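Local coordinates for protein glutamine cyclotransferase (Porphyromonas gingivalis W83, PDB 6QQL) that probably catalyses, as a zinc-dependent type II glutaminyl cyclase, the conversion of N-terminal glutamine of peptides and proteins into pyroglutamate, at residues 41-47 with 127-131; 115-119 with 282-286; 217-221 with 263-267. All blocks are in the same frame, centred on the assembly; numbering follows the deposited sequence.

Contact 1: residues 41-47 with 127-131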
loop_
_atom_site.group_PDB
_atom_site.type_symbol
_atom_site.label_atom_id
_atom_site.label_comp_id
_atom_site.label_asym_id
_atom_site.label_seq_id
_atom_site.Cartn_x
_atom_site.Cartn_y
_atom_site.Cartn_z
ATOM N N VAL A 41 8.271 -8.826 7.782
ATOM C CA VAL A 41 8.144 -8.933 9.229
ATOM C C VAL A 41 9.421 -9.459 9.835
ATOM O O VAL A 41 9.803 -9.055 10.938
ATOM C CB VAL A 41 6.938 -9.817 9.576
ATOM C CG1 VAL A 41 6.941 -10.195 11.038
ATOM C CG2 VAL A 41 5.657 -9.104 9.188
ATOM N N ASN A 42 10.119 -10.336 9.111
ATOM C CA ASN A 42 11.307 -10.970 9.668
ATOM C C ASN A 42 12.384 -9.959 10.062
ATOM O O ASN A 42 13.089 -10.163 11.058
ATOM C CB ASN A 42 11.858 -11.996 8.675
ATOM C CG ASN A 42 11.100 -13.306 8.720
ATOM O OD1 ASN A 42 10.345 -13.561 9.658
ATOM N ND2 ASN A 42 11.301 -14.147 7.717
ATOM N N PHE A 43 12.508 -8.850 9.336
ATOM C CA PHE A 43 13.542 -7.888 9.702
ATOM C C PHE A 43 13.309 -7.293 11.061
ATOM O O PHE A 43 14.242 -6.746 11.652
ATOM C CB PHE A 43 13.611 -6.725 8.720
ATOM C CG PHE A 43 14.051 -7.107 7.356
ATOM C CD1 PHE A 43 13.151 -7.616 6.447
ATOM C CD2 PHE A 43 15.368 -6.935 6.983
ATOM C CE1 PHE A 43 13.561 -7.965 5.196
ATOM C CE2 PHE A 43 15.788 -7.273 5.735
ATOM C CZ PHE A 43 14.892 -7.792 4.833
ATOM N N GLY A 44 12.097 -7.404 11.577
ATOM C CA GLY A 44 11.687 -6.589 12.689
ATOM C C GLY A 44 10.935 -5.371 12.188
ATOM O O GLY A 44 10.821 -5.122 10.978
ATOM N N PRO A 45 10.415 -4.582 13.121
ATOM C CA PRO A 45 9.559 -3.454 12.746
ATOM C C PRO A 45 10.277 -2.506 11.801
ATOM O O PRO A 45 11.413 -2.106 12.047
ATOM C CB PRO A 45 9.273 -2.777 14.085
ATOM C CG PRO A 45 9.577 -3.819 15.117
ATOM C CD PRO A 45 10.682 -4.633 14.563
ATOM N N ARG A 46 9.597 -2.130 10.717
ATOM C CA ARG A 46 10.201 -1.244 9.730
ATOM C C ARG A 46 9.991 0.208 10.142
ATOM O O ARG A 46 9.467 1.037 9.404
ATOM C CB ARG A 46 9.637 -1.521 8.349
ATOM C CG ARG A 46 10.346 -2.637 7.644
ATOM C CD ARG A 46 9.847 -3.973 8.133
ATOM N NE ARG A 46 8.398 -3.999 7.990
ATOM C CZ ARG A 46 7.563 -4.707 8.738
ATOM N NH1 ARG A 46 8.022 -5.489 9.706
ATOM N NH2 ARG A 46 6.258 -4.616 8.513
ATOM N N ILE A 47 10.441 0.505 11.352
ATOM C CA ILE A 47 10.308 1.840 11.918
ATOM C C ILE A 47 11.326 2.789 11.303
ATOM O O ILE A 47 12.537 2.517 11.357
ATOM C CB ILE A 47 10.447 1.793 13.437
ATOM C CG1 ILE A 47 9.250 1.046 14.021
ATOM C CG2 ILE A 47 10.656 3.195 14.000
ATOM C CD1 ILE A 47 9.425 0.653 15.484
ATOM N N THR A 127 6.546 -1.923 20.455
ATOM C CA THR A 127 6.479 -2.058 19.008
ATOM C C THR A 127 5.659 -3.281 18.584
ATOM O O THR A 127 5.386 -4.194 19.376
ATOM C CB THR A 127 7.890 -2.131 18.412
ATOM O OG1 THR A 127 8.533 -3.344 18.824
ATOM C CG2 THR A 127 8.704 -0.943 18.858
ATOM N N PHE A 128 5.231 -3.263 17.315
ATOM C CA PHE A 128 4.477 -4.367 16.730
ATOM C C PHE A 128 4.995 -4.645 15.320
ATOM O O PHE A 128 5.811 -3.900 14.778
ATOM C CB PHE A 128 2.963 -4.087 16.740
ATOM C CG PHE A 128 2.525 -2.985 15.813
ATOM C CD1 PHE A 128 2.732 -1.656 16.143
ATOM C CD2 PHE A 128 1.861 -3.279 14.625
ATOM C CE1 PHE A 128 2.305 -0.640 15.288
ATOM C CE2 PHE A 128 1.433 -2.270 13.775
ATOM C CZ PHE A 128 1.656 -0.952 14.108
ATOM N N ASP A 129 4.529 -5.750 14.730
ATOM C CA ASP A 129 5.110 -6.244 13.486
ATOM C C ASP A 129 4.583 -5.508 12.261
ATOM O O ASP A 129 5.287 -5.422 11.246
ATOM C CB ASP A 129 4.833 -7.742 13.321
ATOM C CG ASP A 129 5.687 -8.616 14.237
ATOM O OD1 ASP A 129 6.612 -8.095 14.908
ATOM O OD2 ASP A 129 5.422 -9.842 14.267
ATOM N N GLY A 130 3.342 -5.020 12.318
ATOM C CA GLY A 130 2.696 -4.411 11.173
ATOM C C GLY A 130 2.662 -5.314 9.955
ATOM O O GLY A 130 2.946 -4.875 8.835
ATOM N N ALA A 131 2.304 -6.579 10.149
ATOM C CA ALA A 131 2.199 -7.470 9.007
ATOM C C ALA A 131 1.108 -6.996 8.049
ATOM O O ALA A 131 1.299 -7.003 6.826
ATOM C CB ALA A 131 1.957 -8.905 9.475
#
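This contact packs a helix end and the loop after it against the loop and first residue of another helix, round an arginine that binds backbone carbonyls; it joins the end of helix 30-42 to the start of helix 131-149. Buried Arg46 has CA-to-CB pointing sideways, yet its folded chain brings the guanidinium to residues 127-131: NH2 lies 3.0 Å from Asp129 O and 3.3 Å from Gly130 O, and NH1 3.1 Å from Asp129 O. All three hydrogen bonds are weak, with bent angles, but both carbonyls lie near the guanidinium plane. A straighter bond from NH1 to Gly44 O, 3.1 Å, ties the same group to its own loop. Gly44 leaves the helix with positive phi, where a CB would jam against the preceding carbonyl; Arg46 then centres an inverse gamma turn. Van der Waals contacts flank the arginine: Val41 CG2 meets Ala131 CB at 3.7 Å, an apolar pair; Pro45 CB rests on Phe128 O at 3.7 Å; and Ile47 CD1 reaches Thr127 CG2 at 3.8 Å. Gly130, also at positive phi, N-caps the helix carrying the zinc ligand Asp133. Around this junction, Phe43 packs on helix 51-66, Arg46 N bonds to Thr111, and Met289 touches both Val41 and Ala131.

Contact 2: residues 115-119 with 282-286. With ZN (zinc ion), chain C.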
loop_
_atom_site.group_PDB
_atom_site.type_symbol
_atom_site.label_atom_id
_atom_site.label_comp_id
_atom_site.label_asym_id
_atom_site.label_seq_id
_atom_site.Cartn_x
_atom_site.Cartn_y
_atom_site.Cartn_z
ATOM N N CYS A 115 2.157 0.311 19.216
ATOM C CA CYS A 115 0.765 -0.142 19.199
ATOM C C CYS A 115 -0.034 0.715 20.188
ATOM O O CYS A 115 -0.377 0.305 21.299
ATOM C CB CYS A 115 0.670 -1.642 19.478
ATOM S SG CYS A 115 1.838 -2.426 20.661
ATOM N N ASP A 116 -0.342 1.944 19.743
ATOM C CA ASP A 116 -1.101 2.935 20.506
ATOM C C ASP A 116 -2.500 2.485 20.879
ATOM O O ASP A 116 -3.145 3.135 21.710
ATOM C CB ASP A 116 -1.299 4.188 19.688
ATOM C CG ASP A 116 -0.055 4.681 19.137
ATOM O OD1 ASP A 116 0.807 5.042 19.956
ATOM O OD2 ASP A 116 0.063 4.669 17.898
ATOM N N GLN A 117 -3.026 1.475 20.198
ATOM C CA GLN A 117 -4.412 1.073 20.347
ATOM C C GLN A 117 -4.515 -0.349 20.878
ATOM O O GLN A 117 -5.529 -1.016 20.654
ATOM C CB GLN A 117 -5.121 1.185 18.998
ATOM C CG GLN A 117 -4.811 2.459 18.231
ATOM C CD GLN A 117 -5.802 3.551 18.517
ATOM O OE1 GLN A 117 -6.996 3.295 18.673
ATOM N NE2 GLN A 117 -5.318 4.781 18.599
ATOM N N ASP A 118 -3.481 -0.829 21.564
ATOM C CA ASP A 118 -3.520 -2.161 22.150
ATOM C C ASP A 118 -4.536 -2.205 23.277
ATOM O O ASP A 118 -4.709 -1.228 24.011
ATOM C CB ASP A 118 -2.138 -2.554 22.677
ATOM C CG ASP A 118 -1.983 -4.069 22.885
ATOM O OD1 ASP A 118 -1.808 -4.815 21.884
ATOM O OD2 ASP A 118 -2.024 -4.514 24.062
ATOM N N ALA A 119 -5.216 -3.347 23.410
ATOM C CA ALA A 119 -6.208 -3.482 24.474
ATOM C C ALA A 119 -5.580 -3.275 25.843
ATOM O O ALA A 119 -6.248 -2.784 26.765
ATOM C CB ALA A 119 -6.883 -4.850 24.408
ATOM N N TRP A 282 -5.553 -3.224 14.328
ATOM C CA TRP A 282 -4.907 -2.008 13.846
ATOM C C TRP A 282 -4.145 -1.303 14.962
ATOM O O TRP A 282 -4.697 -1.035 16.031
ATOM C CB TRP A 282 -5.967 -1.090 13.249
ATOM C CG TRP A 282 -5.539 0.275 12.942
ATOM C CD1 TRP A 282 -4.696 0.663 11.945
ATOM C CD2 TRP A 282 -5.969 1.476 13.604
ATOM N NE1 TRP A 282 -4.548 2.029 11.964
ATOM C CE2 TRP A 282 -5.324 2.555 12.966
ATOM C CE3 TRP A 282 -6.833 1.743 14.676
ATOM C CZ2 TRP A 282 -5.521 3.888 13.363
ATOM C CZ3 TRP A 282 -7.014 3.069 15.078
ATOM C CH2 TRP A 282 -6.364 4.120 14.415
ATOM N N HIS A 283 -2.870 -1.010 14.704
ATOM C CA HIS A 283 -1.999 -0.347 15.671
ATOM C C HIS A 283 -2.072 -1.058 17.021
ATOM O O HIS A 283 -2.169 -0.451 18.089
ATOM C CB HIS A 283 -2.340 1.133 15.767
ATOM C CG HIS A 283 -2.050 1.873 14.498
ATOM N ND1 HIS A 283 -2.411 3.185 14.298
ATOM C CD2 HIS A 283 -1.434 1.476 13.359
ATOM C CE1 HIS A 283 -2.036 3.562 13.090
ATOM N NE2 HIS A 283 -1.443 2.544 12.496
ATOM N N THR A 284 -1.937 -2.378 16.940
ATOM C CA THR A 284 -2.203 -3.334 17.997
ATOM C C THR A 284 -1.177 -4.447 17.851
ATOM O O THR A 284 -0.800 -4.807 16.733
ATOM C CB THR A 284 -3.639 -3.877 17.869
ATOM O OG1 THR A 284 -4.574 -2.965 18.456
ATOM C CG2 THR A 284 -3.805 -5.280 18.438
ATOM N N GLN A 285 -0.732 -4.991 18.978
ATOM C CA GLN A 285 0.244 -6.069 18.929
ATOM C C GLN A 285 -0.250 -7.259 18.107
ATOM O O GLN A 285 0.572 -8.049 17.643
ATOM C CB GLN A 285 0.590 -6.485 20.357
ATOM C CG GLN A 285 2.024 -6.936 20.571
ATOM C CD GLN A 285 2.266 -7.435 22.004
ATOM O OE1 GLN A 285 1.336 -7.479 22.821
ATOM N NE2 GLN A 285 3.518 -7.810 22.312
ATOM N N ARG A 286 -1.569 -7.401 17.911
ATOM C CA ARG A 286 -2.118 -8.458 17.058
ATOM C C ARG A 286 -1.885 -8.206 15.570
ATOM O O ARG A 286 -2.088 -9.125 14.770
ATOM C CB ARG A 286 -3.616 -8.658 17.324
ATOM C CG ARG A 286 -3.976 -9.686 18.410
ATOM C CD ARG A 286 -3.559 -9.178 19.794
ATOM N NE ARG A 286 -4.257 -7.956 20.198
ATOM C CZ ARG A 286 -4.032 -7.283 21.328
ATOM N NH1 ARG A 286 -3.133 -7.724 22.203
ATOM N NH2 ARG A 286 -4.725 -6.173 21.587
HETATM ZN ZN ZN C . -1.085 2.497 10.446
HETATM O O HOH W 1 -0.847 -7.741 24.085
#
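Gln117 lays its side chain along Trp282 and His283, with CG 3.7 Å from His283 CB and OE1 3.6 Å from Trp282 CZ3. It belongs to a type I beta turn, Cys115 to Asp118, that sits against the zinc-ligand loop of an M28-family α/β fold, and the pairing illustrates how a metal ligand can be positioned through its backbone. His283 adopts positive phi, with its carbonyl directed at the turn and its imidazole leading away to the metal. Gln117 N donates to His283 O at 3.0 Å, while Cys115 CA lies 3.2 Å from the same oxygen and Cys115 CB packs 3.6 Å from Thr284 CA. Asp133 and Asp167 complete the protein ligands of the zinc, and Tyr171 OH is hydrogen-bonded to His283 ND1, so the imidazole is held at both nitrogens.

A second point of attachment follows at Asp118. Its OD1 accepts a hydrogen bond from Gln285 N, 3.1 Å, and forms a salt bridge with Arg286 NH1 at 3.2 Å; because the oxygen lies over one face of the guanidinium, this attraction is one of charge alone. Asp118 OD2 is hydrogen-bonded to Asn120 N. The turn's remaining acid, Asp116, is instead paired with Arg112. A water links the two loops at the outer end, donating to Gln285 OE1 at 2.5 Å and, weakly, to Asp118 OD2 at 3.4 Å. On the metal side, His283 NE2 coordinates the zinc ion at 2.1 Å.

Contact 3: residues 217-221 with 263-267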
loop_
_atom_site.group_PDB
_atom_site.type_symbol
_atom_site.label_atom_id
_atom_site.label_comp_id
_atom_site.label_asym_id
_atom_site.label_seq_id
_atom_site.Cartn_x
_atom_site.Cartn_y
_atom_site.Cartn_z
ATOM N N SER A 217 -11.825 8.173 -2.626
ATOM C CA SER A 217 -11.682 7.310 -3.790
ATOM C C SER A 217 -12.934 7.351 -4.648
ATOM O O SER A 217 -12.855 7.543 -5.869
ATOM C CB SER A 217 -11.388 5.893 -3.322
ATOM O OG SER A 217 -10.496 5.944 -2.229
ATOM N N LYS A 218 -14.101 7.186 -4.010
ATOM C CA LYS A 218 -15.381 7.241 -4.712
ATOM C C LYS A 218 -15.599 8.599 -5.354
ATOM O O LYS A 218 -16.077 8.681 -6.489
ATOM C CB LYS A 218 -16.516 6.952 -3.725
ATOM C CG LYS A 218 -17.944 6.881 -4.308
ATOM C CD LYS A 218 -18.960 7.399 -3.261
ATOM C CE LYS A 218 -20.426 7.160 -3.637
ATOM N NZ LYS A 218 -21.369 8.026 -2.854
ATOM N N SER A 219 -15.186 9.672 -4.670
ATOM C CA SER A 219 -15.397 11.020 -5.195
ATOM C C SER A 219 -14.548 11.272 -6.430
ATOM O O SER A 219 -15.063 11.665 -7.481
ATOM C CB SER A 219 -15.087 12.076 -4.132
ATOM O OG SER A 219 -16.077 12.119 -3.131
ATOM N N TYR A 220 -13.253 11.007 -6.346
ATOM C CA TYR A 220 -12.353 11.421 -7.411
ATOM C C TYR A 220 -12.055 10.320 -8.434
ATOM O O TYR A 220 -11.423 10.603 -9.451
ATOM C CB TYR A 220 -11.057 11.952 -6.784
ATOM C CG TYR A 220 -11.298 13.168 -5.909
ATOM C CD1 TYR A 220 -11.260 14.454 -6.450
ATOM C CD2 TYR A 220 -11.586 13.039 -4.549
ATOM C CE1 TYR A 220 -11.484 15.591 -5.660
ATOM C CE2 TYR A 220 -11.816 14.172 -3.751
ATOM C CZ TYR A 220 -11.761 15.448 -4.318
ATOM O OH TYR A 220 -11.980 16.588 -3.569
ATOM N N ALA A 221 -12.511 9.092 -8.225
ATOM C CA ALA A 221 -12.202 8.097 -9.241
ATOM C C ALA A 221 -13.371 7.150 -9.471
ATOM O O ALA A 221 -13.187 5.928 -9.504
ATOM C CB ALA A 221 -10.952 7.318 -8.840
ATOM N N PRO A 263 -6.469 10.332 -10.518
ATOM C CA PRO A 263 -7.582 9.650 -9.842
ATOM C C PRO A 263 -7.097 8.363 -9.194
ATOM O O PRO A 263 -6.591 7.463 -9.869
ATOM C CB PRO A 263 -8.580 9.383 -10.976
ATOM C CG PRO A 263 -7.754 9.330 -12.175
ATOM C CD PRO A 263 -6.629 10.328 -11.980
ATOM N N CYS A 264 -7.217 8.296 -7.869
ATOM C CA CYS A 264 -6.737 7.160 -7.096
ATOM C C CYS A 264 -7.857 6.561 -6.250
ATOM O O CYS A 264 -8.813 7.252 -5.881
ATOM C CB CYS A 264 -5.560 7.573 -6.203
ATOM S SG CYS A 264 -4.174 8.291 -7.145
ATOM N N ILE A 265 -7.768 5.242 -6.009
ATOM C CA ILE A 265 -8.630 4.558 -5.049
ATOM C C ILE A 265 -7.767 3.866 -4.000
ATOM O O ILE A 265 -6.611 3.499 -4.232
ATOM C CB ILE A 265 -9.583 3.529 -5.687
ATOM C CG1 ILE A 265 -8.794 2.304 -6.170
ATOM C CG2 ILE A 265 -10.435 4.185 -6.770
ATOM C CD1 ILE A 265 -9.588 1.322 -6.991
ATOM N N ASP A 266 -8.385 3.625 -2.853
ATOM C CA ASP A 266 -7.736 3.016 -1.703
ATOM C C ASP A 266 -8.463 1.716 -1.361
ATOM O O ASP A 266 -9.563 1.739 -0.796
ATOM C CB ASP A 266 -7.760 3.984 -0.527
ATOM C CG ASP A 266 -6.805 3.592 0.565
ATOM O OD1 ASP A 266 -6.065 2.602 0.405
ATOM O OD2 ASP A 266 -6.813 4.268 1.604
ATOM N N ILE A 267 -7.845 0.581 -1.672
ATOM C CA ILE A 267 -8.348 -0.708 -1.216
ATOM C C ILE A 267 -7.820 -0.897 0.204
ATOM O O ILE A 267 -6.636 -1.164 0.402
ATOM C CB ILE A 267 -7.924 -1.853 -2.140
ATOM C CG1 ILE A 267 -8.457 -1.634 -3.554
ATOM C CG2 ILE A 267 -8.497 -3.160 -1.637
ATOM C CD1 ILE A 267 -7.583 -2.235 -4.640
#
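Ser217, buried in the helix 215-220, faces the strand and makes the closest approach to it. Its CB lies 3.5 Å from Ile265 CA, its CA forms a CA-H...O contact of 3.6 Å with Cys264 O, and its OG accepts a weak hydrogen bond of 3.2 Å from Asp266 N. A short polar side chain suits this position: the CA atoms of Ser217 and Ile265 are just 4.3 Å apart, and the hydroxyl also bonds to Glu214. The strand 264-268 is the outermost strand on its side of the mixed central sheet. Its backbone bonds to strand 197-202 on one side; on the other, where Cys264 O points, the short helix lies along the sheet edge. Lys218 points away from the strand, and one turn on from Ser217 the contact resumes. The carbonyl oxygen of Tyr220 comes 3.4 Å from Pro263 CB, while its hydroxyl bonds to Lys258 of helix 253-260. Ala221 N still closes the helical bond to Ser217 O at 2.8 Å, yet this residue has left helical angles and is the N-cap of the next helix, 222-234. Its CB touches Pro263 CB and Ile265 CG2, each at 3.8 Å.

In the fold
The three contacts divide between the metal-site loops and the far border of the sheet. Contacts 1 and 2 have centres 13 Å apart and share the long connection between strand 102-108 and helix 131-149; their segments alternate along the chain, and Phe128 of contact 1 packs directly on Cys115, His283, Thr284 and Gln285 of contact 2. The loops beside the zinc are thus interlocked. Contact 3 is nested in sequence between the segments of contact 2, yet lies 27 Å from it and 28 Å from contact 1, centre to centre, at outermost strand 264-268. That strand precedes the loop carrying His283, so the chain runs from the sheet border to the metal site.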